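Long-range contacts in glutamine amidotransferase domain-containing protein (Streptococcus mutans, PDB 3L7N), which probably acts as a class I glutamine amidotransferase, hydrolysing the side-chain amide of glutamine so that the released ammonia can be transferred to an acceptor substrate: residues A[1-5]-A[24-28]; A[118-124]-A[154-159]; A[100-104]-A[148-152]; A[139-145]-A[177-182]. The contacts are given in a common frame with arbitrary orientation. Residues are numbered along the deposited sequence.

Contact 1. Residues A[1-5]-A[24-28]; sequences MRIHF and RGHDV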
# COMPACT_ATOMS: atom_id res chain seq x y z
N MET A 1 -0.68 -17.52 7.53
CA MET A 1 -1.99 -18.34 7.50
C MET A 1 -3.26 -17.48 7.91
O MET A 1 -4.24 -17.45 7.14
CB MET A 1 -1.92 -19.62 8.40
CG MET A 1 -1.32 -20.79 7.85
SD MET A 1 -2.14 -21.58 6.39
CE MET A 1 -0.60 -22.74 5.84
N ARG A 2 -3.28 -16.88 9.13
CA ARG A 2 -4.36 -15.92 9.45
C ARG A 2 -3.92 -14.51 9.03
O ARG A 2 -2.99 -13.92 9.60
CB ARG A 2 -4.74 -15.93 10.94
CG ARG A 2 -5.54 -17.11 11.42
CD ARG A 2 -5.34 -17.37 12.93
NE ARG A 2 -3.96 -17.08 13.35
CZ ARG A 2 -3.61 -16.62 14.57
NH1 ARG A 2 -4.54 -16.44 15.53
NH2 ARG A 2 -2.35 -16.29 14.81
N ILE A 3 -4.57 -13.97 8.04
CA ILE A 3 -4.23 -12.70 7.48
C ILE A 3 -5.37 -11.74 7.78
O ILE A 3 -6.53 -12.00 7.37
CB ILE A 3 -4.11 -12.84 5.97
CG1 ILE A 3 -3.00 -13.77 5.62
CG2 ILE A 3 -3.98 -11.46 5.24
CD1 ILE A 3 -2.79 -13.82 4.16
N HIS A 4 -5.07 -10.62 8.50
CA HIS A 4 -6.11 -9.62 8.82
C HIS A 4 -5.93 -8.31 8.04
O HIS A 4 -4.86 -7.68 8.13
CB HIS A 4 -6.17 -9.35 10.35
CG HIS A 4 -7.35 -8.53 10.76
ND1 HIS A 4 -7.32 -7.15 10.76
CD2 HIS A 4 -8.64 -8.88 11.06
CE1 HIS A 4 -8.53 -6.68 11.09
NE2 HIS A 4 -9.34 -7.71 11.28
N PHE A 5 -6.97 -7.89 7.31
CA PHE A 5 -6.94 -6.64 6.51
C PHE A 5 -7.56 -5.49 7.22
O PHE A 5 -8.64 -5.62 7.86
CB PHE A 5 -7.74 -6.81 5.25
CG PHE A 5 -7.06 -7.64 4.21
CD1 PHE A 5 -6.29 -7.03 3.19
CD2 PHE A 5 -7.20 -9.01 4.20
CE1 PHE A 5 -5.63 -7.80 2.24
CE2 PHE A 5 -6.52 -9.78 3.24
CZ PHE A 5 -5.75 -9.15 2.24
N ARG A 24 -3.83 -18.98 -2.08
CA ARG A 24 -2.86 -19.70 -1.23
C ARG A 24 -3.52 -20.37 -0.02
O ARG A 24 -2.87 -20.95 0.78
CB ARG A 24 -1.72 -18.75 -0.79
CG ARG A 24 -1.12 -17.99 -1.92
CD ARG A 24 -0.54 -18.94 -2.99
NE ARG A 24 0.37 -18.23 -3.90
CZ ARG A 24 0.07 -17.84 -5.17
NH1 ARG A 24 -1.13 -18.11 -5.75
NH2 ARG A 24 0.97 -17.17 -5.85
N GLY A 25 -4.84 -20.25 0.08
CA GLY A 25 -5.58 -20.94 1.12
C GLY A 25 -5.44 -20.37 2.49
O GLY A 25 -5.51 -21.08 3.46
N HIS A 26 -5.28 -19.07 2.60
CA HIS A 26 -5.16 -18.46 3.91
C HIS A 26 -6.50 -18.05 4.52
O HIS A 26 -7.52 -18.03 3.83
CB HIS A 26 -4.23 -17.29 3.85
CG HIS A 26 -2.81 -17.68 3.57
ND1 HIS A 26 -2.11 -17.19 2.48
CD2 HIS A 26 -1.97 -18.53 4.22
CE1 HIS A 26 -0.90 -17.73 2.47
NE2 HIS A 26 -0.80 -18.54 3.52
N ASP A 27 -6.47 -17.68 5.78
CA ASP A 27 -7.69 -17.47 6.54
C ASP A 27 -7.87 -16.03 6.75
O ASP A 27 -7.29 -15.48 7.65
CB ASP A 27 -7.57 -18.17 7.89
CG ASP A 27 -8.80 -18.01 8.74
OD1 ASP A 27 -9.93 -17.92 8.16
OD2 ASP A 27 -8.65 -17.92 9.96
N VAL A 28 -8.71 -15.40 5.91
CA VAL A 28 -8.81 -13.92 5.83
C VAL A 28 -9.83 -13.31 6.85
O VAL A 28 -10.94 -13.78 6.96
CB VAL A 28 -9.23 -13.53 4.47
CG1 VAL A 28 -9.61 -12.17 4.43
CG2 VAL A 28 -8.15 -13.80 3.51
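G25 takes the chain out of helix 15-23: its positive phi of 74°, with two bonds back into the last turn, makes a Schellman motif. H26 then points its CA-CB bond toward 1-5, and its CD2 lies 3.3 Å from M1 CA. M1 SD sits at the edge of the same ring, 4.8 Å from the centroid, a sulfur-aromatic contact, while W20 of the helix also meets this imidazole. At D27 the parallel pairing begins, with D27 N donating to M1 O (2.6 Å) and I3 N to D27 O (3.1 Å). These bonds join the two strands of a beta-alpha-beta crossover, strand 27-32 being an edge strand of the chain's sheet. R2 CG lies 3.5 Å from D27 OD2, but the guanidinium group of R2 forms a salt bridge with D47 and a hydrogen bond with the backbone carbonyl of D44. V28 continues the register opposite I3, its CA 3.4 Å from I3 O, and on the helix-facing side its CG1 packs 4.0 Å from F5 CD2.

Contact 2. Residues A[118-124]-A[154-159]; sequences ISLTEAG and QVLAIS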
# COMPACT_ATOMS: atom_id res chain seq x y z
N ILE A 118 8.52 1.69 -11.54
CA ILE A 118 9.34 1.84 -10.36
C ILE A 118 10.62 1.09 -10.68
O ILE A 118 10.65 0.26 -11.64
CB ILE A 118 8.64 1.20 -9.07
CG1 ILE A 118 8.29 -0.26 -9.32
CG2 ILE A 118 7.37 2.02 -8.65
CD1 ILE A 118 8.44 -1.12 -8.16
N SER A 119 11.69 1.37 -9.89
CA SER A 119 13.07 0.90 -10.18
C SER A 119 13.74 0.49 -8.89
O SER A 119 13.82 1.30 -7.94
CB SER A 119 13.89 2.05 -10.81
OG SER A 119 13.12 2.83 -11.71
N LEU A 120 14.28 -0.72 -8.84
CA LEU A 120 14.91 -1.18 -7.60
C LEU A 120 16.14 -0.36 -7.24
O LEU A 120 16.97 -0.04 -8.08
CB LEU A 120 15.29 -2.67 -7.66
CG LEU A 120 14.18 -3.64 -8.02
CD1 LEU A 120 14.54 -5.07 -7.67
CD2 LEU A 120 12.95 -3.24 -7.32
N THR A 121 16.21 0.00 -5.99
CA THR A 121 17.36 0.48 -5.38
C THR A 121 18.41 -0.63 -5.34
O THR A 121 18.12 -1.80 -5.68
CB THR A 121 17.00 0.84 -4.00
OG1 THR A 121 16.29 2.07 -4.01
CG2 THR A 121 18.16 0.97 -3.19
N GLU A 122 19.65 -0.26 -4.95
CA GLU A 122 20.72 -1.24 -4.66
C GLU A 122 20.31 -2.18 -3.59
O GLU A 122 20.62 -3.37 -3.65
CB GLU A 122 21.99 -0.50 -4.19
CG GLU A 122 22.87 0.03 -5.32
CD GLU A 122 23.14 -1.04 -6.39
OE1 GLU A 122 23.29 -2.27 -5.98
OE2 GLU A 122 23.11 -0.68 -7.62
N ALA A 123 19.70 -1.60 -2.53
CA ALA A 123 19.17 -2.37 -1.39
C ALA A 123 18.04 -3.25 -1.88
O ALA A 123 17.96 -4.42 -1.51
CB ALA A 123 18.69 -1.43 -0.32
N GLY A 124 17.25 -2.73 -2.80
CA GLY A 124 16.23 -3.52 -3.41
C GLY A 124 16.74 -4.71 -4.16
O GLY A 124 16.22 -5.77 -4.05
N GLN A 154 14.95 0.92 5.09
CA GLN A 154 15.61 0.99 3.75
C GLN A 154 14.62 1.27 2.63
O GLN A 154 13.54 0.73 2.64
CB GLN A 154 16.33 -0.29 3.45
CG GLN A 154 17.51 -0.52 4.34
CD GLN A 154 17.80 -1.95 4.54
OE1 GLN A 154 17.32 -2.56 5.49
NE2 GLN A 154 18.55 -2.54 3.62
N VAL A 155 15.00 2.10 1.66
CA VAL A 155 14.23 2.22 0.42
C VAL A 155 14.63 1.10 -0.60
O VAL A 155 15.84 0.96 -1.00
CB VAL A 155 14.42 3.59 -0.21
CG1 VAL A 155 13.64 3.69 -1.51
CG2 VAL A 155 14.02 4.73 0.78
N LEU A 156 13.66 0.27 -1.00
CA LEU A 156 13.93 -0.74 -1.95
C LEU A 156 13.55 -0.34 -3.39
O LEU A 156 14.00 -0.96 -4.34
CB LEU A 156 13.33 -2.08 -1.53
CG LEU A 156 13.52 -2.40 -0.04
CD1 LEU A 156 12.88 -3.72 0.34
CD2 LEU A 156 14.95 -2.41 0.35
N ALA A 157 12.83 0.76 -3.56
CA ALA A 157 12.46 1.14 -4.90
C ALA A 157 11.99 2.50 -4.99
O ALA A 157 11.41 3.03 -4.04
CB ALA A 157 11.49 0.24 -5.44
N ILE A 158 12.24 3.13 -6.16
CA ILE A 158 11.83 4.51 -6.41
C ILE A 158 11.15 4.59 -7.72
O ILE A 158 11.24 3.67 -8.55
CB ILE A 158 13.02 5.49 -6.39
CG1 ILE A 158 13.92 5.29 -7.66
CG2 ILE A 158 13.85 5.28 -5.17
CD1 ILE A 158 14.57 6.64 -8.15
N SER A 159 10.40 5.65 -7.91
CA SER A 159 9.95 6.00 -9.21
C SER A 159 10.61 7.36 -9.59
O SER A 159 11.35 7.98 -8.76
CB SER A 159 8.43 6.13 -9.21
OG SER A 159 8.01 7.31 -8.51
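This is an antiparallel strand pairing that also takes in the turn after one strand, in the part of the sheet where strand 115-120 runs between strands 154-158 and 136-143. The axes of 118-120 and 154-158 approach to 4.5 Å at 142°, so the short strands run antiparallel, 38° from exactly opposed. S119 and I158 form a hydrogen-bonded pair, S119 N to I158 O at 2.7 Å and I158 N to S119 O at 3.0 Å; L120 and A157 follow as a non-hydrogen-bonded pair with CA atoms 4.3 Å apart. The pairing belongs to the antiparallel strands that extend the central parallel sheet of the class I glutamine amidotransferase fold. At L156 psi drops to -11°, bending the strand and directing L156 O at the turn: it accepts T121 N (2.9 Å) and lies 3.5 Å from G124 CA. A beta carbon on G124 would come within 2.2 Å of that oxygen. T121 OG1 adds a weak bond to V155 O (3.2 Å). A157 CB meets L120 CD2 (4.2 Å) and I118 CD1 (4.3 Å) on one face, and A123 CB meets L156 CD2 (3.9 Å). The hydroxyl of S119 bonds to D136, and that of S159 to E112.

Contact 3. Residues A[100-104]-A[148-152]; sequences AYGAD and GLPDK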
# COMPACT_ATOMS: atom_id res chain seq x y z
N ALA A 100 4.45 4.74 12.55
CA ALA A 100 4.55 3.77 13.64
C ALA A 100 6.00 3.55 14.03
O ALA A 100 6.30 3.31 15.17
CB ALA A 100 3.91 2.48 13.27
N TYR A 101 6.88 3.67 13.04
CA TYR A 101 8.34 3.37 13.17
C TYR A 101 9.20 4.64 13.41
O TYR A 101 10.44 4.57 13.35
CB TYR A 101 8.85 2.68 11.93
CG TYR A 101 8.60 1.20 11.95
CD1 TYR A 101 9.44 0.36 12.67
CD2 TYR A 101 7.48 0.61 11.28
CE1 TYR A 101 9.24 -1.05 12.69
CE2 TYR A 101 7.29 -0.78 11.29
CZ TYR A 101 8.19 -1.60 12.02
OH TYR A 101 8.03 -2.94 12.08
N GLY A 102 8.53 5.80 13.65
CA GLY A 102 9.16 6.94 14.19
C GLY A 102 9.30 8.08 13.23
O GLY A 102 9.79 9.11 13.60
N ALA A 103 8.84 7.96 12.01
CA ALA A 103 8.98 9.05 11.05
C ALA A 103 7.67 9.57 10.52
O ALA A 103 6.89 8.82 10.05
CB ALA A 103 9.78 8.62 9.94
N ASP A 104 7.45 10.86 10.55
CA ASP A 104 6.24 11.40 10.01
C ASP A 104 6.24 11.60 8.53
O ASP A 104 7.26 11.76 7.93
CB ASP A 104 5.81 12.67 10.70
CG ASP A 104 4.34 12.92 10.54
OD1 ASP A 104 3.74 12.25 9.72
OD2 ASP A 104 3.75 13.76 11.23
N GLY A 148 7.27 8.81 5.77
CA GLY A 148 8.49 8.99 6.61
C GLY A 148 9.50 7.85 6.49
O GLY A 148 9.13 6.69 6.35
N LEU A 149 10.79 8.18 6.49
CA LEU A 149 11.85 7.11 6.52
C LEU A 149 12.69 7.17 7.83
O LEU A 149 13.57 8.01 7.96
CB LEU A 149 12.74 7.19 5.28
CG LEU A 149 13.70 6.02 5.14
CD1 LEU A 149 12.97 4.79 4.55
CD2 LEU A 149 14.97 6.37 4.29
N PRO A 150 12.35 6.36 8.80
CA PRO A 150 13.20 6.26 10.00
C PRO A 150 14.53 5.66 9.66
O PRO A 150 14.65 4.95 8.63
CB PRO A 150 12.44 5.31 10.89
CG PRO A 150 11.27 4.82 10.08
CD PRO A 150 11.36 5.31 8.71
N ASP A 151 15.53 5.90 10.51
CA ASP A 151 16.93 5.61 10.15
C ASP A 151 17.17 4.15 9.87
O ASP A 151 18.09 3.84 9.15
CB ASP A 151 17.88 6.04 11.26
CG ASP A 151 17.98 7.54 11.41
OD1 ASP A 151 17.50 8.29 10.51
OD2 ASP A 151 18.53 7.97 12.48
N LYS A 152 16.37 3.28 10.47
CA LYS A 152 16.57 1.84 10.34
C LYS A 152 15.81 1.28 9.16
O LYS A 152 15.86 0.08 8.89
CB LYS A 152 16.15 1.13 11.63
CG LYS A 152 15.77 2.07 12.76
CD LYS A 152 14.51 1.60 13.48
CE LYS A 152 13.31 2.44 13.09
NZ LYS A 152 12.15 2.20 14.00
O HOH W 1 5.24 8.00 7.72
O HOH W 2 10.51 11.57 6.84
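A Schellman motif ends helix 92-100, and this contact sets its exit loop against the loop leading into strand 154-158. G102 is the C-prime residue, with phi 110° and psi 1°, angles at which a beta carbon would jam against the preceding carbonyl. Y101, the first non-helical residue, supplies its O to K152 NZ at 3.0 Å. The same NZ lies 3.5 Å from Y101 CD1, near the ring plane at its edge, which is not cation-pi geometry. P150 packs against this turn, its CG 3.7 Å from Y101 CB and its CD 3.9 Å from A103 CB; F169 of strand 166-170 meets both Y101 and P150. Beyond the proline the backbones close to 4.5 Å between the CA atoms of A103 and G148. Glycine is what permits this: an ideal beta carbon on G148 would lie 2.3 Å from A103 O and 2.8 Å from D104 O. One water spans the gap, donating to A103 O at 3.0 Å and accepting from G148 N at 2.9 Å.

Contact 4. Residues A[139-145]-A[177-182]; sequences VGHWHGD and QCHLEF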
# COMPACT_ATOMS: atom_id res chain seq x y z
N VAL A 139 4.04 -0.51 -12.49
CA VAL A 139 3.10 -0.77 -11.40
C VAL A 139 2.15 0.38 -11.27
O VAL A 139 2.35 1.46 -11.89
CB VAL A 139 3.83 -1.02 -9.99
CG1 VAL A 139 4.83 -2.17 -10.08
CG2 VAL A 139 4.45 0.27 -9.43
N GLY A 140 1.09 0.18 -10.47
CA GLY A 140 0.06 1.23 -10.29
C GLY A 140 0.45 2.31 -9.26
O GLY A 140 1.26 2.07 -8.39
N HIS A 141 -0.14 3.49 -9.38
CA HIS A 141 0.15 4.58 -8.47
C HIS A 141 -1.08 5.34 -8.28
O HIS A 141 -1.82 5.55 -9.24
CB HIS A 141 1.24 5.53 -9.06
CG HIS A 141 2.55 4.89 -9.26
ND1 HIS A 141 2.84 4.16 -10.40
CD2 HIS A 141 3.60 4.75 -8.44
CE1 HIS A 141 4.03 3.59 -10.26
NE2 HIS A 141 4.51 3.93 -9.07
N TRP A 142 -1.31 5.81 -7.04
CA TRP A 142 -2.40 6.75 -6.78
C TRP A 142 -2.20 7.62 -5.51
O TRP A 142 -3.00 7.56 -4.60
CB TRP A 142 -3.74 6.01 -6.69
CG TRP A 142 -4.87 6.84 -7.14
CD1 TRP A 142 -5.40 7.94 -6.51
CD2 TRP A 142 -5.66 6.64 -8.34
NE1 TRP A 142 -6.45 8.46 -7.27
CE2 TRP A 142 -6.63 7.68 -8.39
CE3 TRP A 142 -5.65 5.68 -9.36
CZ2 TRP A 142 -7.59 7.76 -9.39
CZ3 TRP A 142 -6.57 5.79 -10.38
CH2 TRP A 142 -7.53 6.82 -10.39
N HIS A 143 -1.20 8.52 -5.52
CA HIS A 143 -0.89 9.30 -4.29
C HIS A 143 -0.50 10.71 -4.51
O HIS A 143 -0.17 11.11 -5.59
CB HIS A 143 0.20 8.65 -3.53
CG HIS A 143 1.51 8.69 -4.22
ND1 HIS A 143 1.72 8.06 -5.43
CD2 HIS A 143 2.68 9.28 -3.89
CE1 HIS A 143 2.98 8.23 -5.80
NE2 HIS A 143 3.58 8.96 -4.87
N GLY A 144 -0.50 11.45 -3.42
CA GLY A 144 0.02 12.78 -3.38
C GLY A 144 1.07 12.88 -2.32
O GLY A 144 1.92 13.77 -2.36
N ASP A 145 1.04 11.92 -1.37
CA ASP A 145 2.00 11.88 -0.26
C ASP A 145 2.87 10.62 -0.32
O ASP A 145 2.76 9.83 -1.26
CB ASP A 145 1.27 11.94 1.05
CG ASP A 145 0.70 13.27 1.33
OD1 ASP A 145 1.02 14.23 0.61
OD2 ASP A 145 -0.10 13.38 2.26
N GLN A 177 4.24 2.11 -1.30
CA GLN A 177 3.52 3.33 -1.57
C GLN A 177 2.69 3.16 -2.86
O GLN A 177 1.60 3.75 -3.01
CB GLN A 177 4.48 4.50 -1.69
CG GLN A 177 3.82 5.84 -2.05
CD GLN A 177 2.68 6.22 -1.12
OE1 GLN A 177 1.51 6.30 -1.56
NE2 GLN A 177 3.00 6.50 0.16
N CYS A 178 3.18 2.31 -3.74
CA CYS A 178 2.58 2.09 -5.00
C CYS A 178 1.55 0.86 -4.90
O CYS A 178 1.57 0.04 -3.88
CB CYS A 178 3.71 1.79 -6.03
SG CYS A 178 4.85 0.47 -5.52
N HIS A 179 0.73 0.68 -5.95
CA HIS A 179 -0.27 -0.34 -5.95
C HIS A 179 0.04 -1.45 -7.02
O HIS A 179 -0.25 -1.27 -8.17
CB HIS A 179 -1.61 0.30 -6.27
CG HIS A 179 -2.06 1.32 -5.27
ND1 HIS A 179 -2.83 0.99 -4.18
CD2 HIS A 179 -1.92 2.67 -5.24
CE1 HIS A 179 -3.13 2.10 -3.50
NE2 HIS A 179 -2.59 3.12 -4.12
N LEU A 180 0.53 -2.58 -6.62
CA LEU A 180 0.65 -3.70 -7.56
C LEU A 180 -0.63 -4.55 -7.59
O LEU A 180 -0.73 -5.51 -8.38
CB LEU A 180 1.80 -4.59 -7.18
CG LEU A 180 3.18 -4.03 -7.43
CD1 LEU A 180 3.46 -2.80 -6.57
CD2 LEU A 180 4.23 -5.14 -7.17
N GLU A 181 -1.56 -4.23 -6.70
CA GLU A 181 -2.72 -5.07 -6.43
C GLU A 181 -3.91 -4.70 -7.36
O GLU A 181 -5.00 -5.32 -7.28
CB GLU A 181 -3.16 -4.89 -4.93
CG GLU A 181 -4.08 -3.67 -4.67
CD GLU A 181 -3.34 -2.40 -4.39
OE1 GLU A 181 -2.07 -2.40 -4.33
OE2 GLU A 181 -4.02 -1.38 -4.20
N PHE A 182 -3.71 -3.65 -8.18
CA PHE A 182 -4.77 -3.13 -9.04
C PHE A 182 -5.32 -4.21 -10.03
O PHE A 182 -4.61 -5.23 -10.37
CB PHE A 182 -4.29 -1.92 -9.81
CG PHE A 182 -4.33 -0.64 -9.02
CD1 PHE A 182 -4.91 -0.60 -7.74
CD2 PHE A 182 -3.84 0.59 -9.61
CE1 PHE A 182 -4.99 0.63 -7.01
CE2 PHE A 182 -3.90 1.82 -8.91
CZ PHE A 182 -4.48 1.86 -7.60
O HOH W 3 0.61 5.20 -4.92
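H179 adopts an m rotamer (chi1 -62°, chi2 -90°) that lays its ring edge along strand 136-143, with CD2 3.7 Å from W142 N, and leaves ND1 to donate to E181 OE2 at 2.7 Å. E181 reaches that histidine through a p chi1 of 84°, although its CA-CB bond points away from the strand. This His-X-Glu arrangement is consistent with the glutaminase site of class I glutamine amidotransferases, where the pair serves a nucleophilic cysteine; here the Q177 side chain touches the putative nucleophile elbow. The backbone holds 177-182 by a single antiparallel bridge, H179 N to G140 O at 2.9 Å and, weakly, G140 N to H179 O at 3.0 Å. G140 makes room for F182, with F182 CD2 4.0 Å from G140 CA; an ideal beta carbon on G140 would be 2.6 Å from F182 CD2. V139 packs through CG2 on C178 CB (3.8 Å) and through CG1 on L180 CG (3.6 Å). W142 and H143 form a classic beta bulge opposite E112. H143, chi1 68°, offers one ring face to Q177 CG, a CH-pi contact 4.2 Å from the centroid. A water accepts from W142 N (2.9 Å) and donates to Q177 O (2.6 Å).

From the N terminus, contact 1 closes first, joining strands 2-7 and 27-32 across helix 15-23 before any other contact opens. The remaining three open in the order 3, 2, 4, at 100-104, 118-124 and 139-145, and close in that same order, at 148-152, 154-159 and 177-182. Each therefore crosses the other two and none nests. Contact 2 meets contact 3 through V155 and L149, and contact 4 through I118, which packs on V139 and H141 of the adjacent strand. Contact 3 ties the end of helix 92-100 to the antiparallel region, and contact 4 anchors the loop before helix 184-193. Contact 1 lies apart at the parallel edge, its centre about 28 Å from that of contact 2.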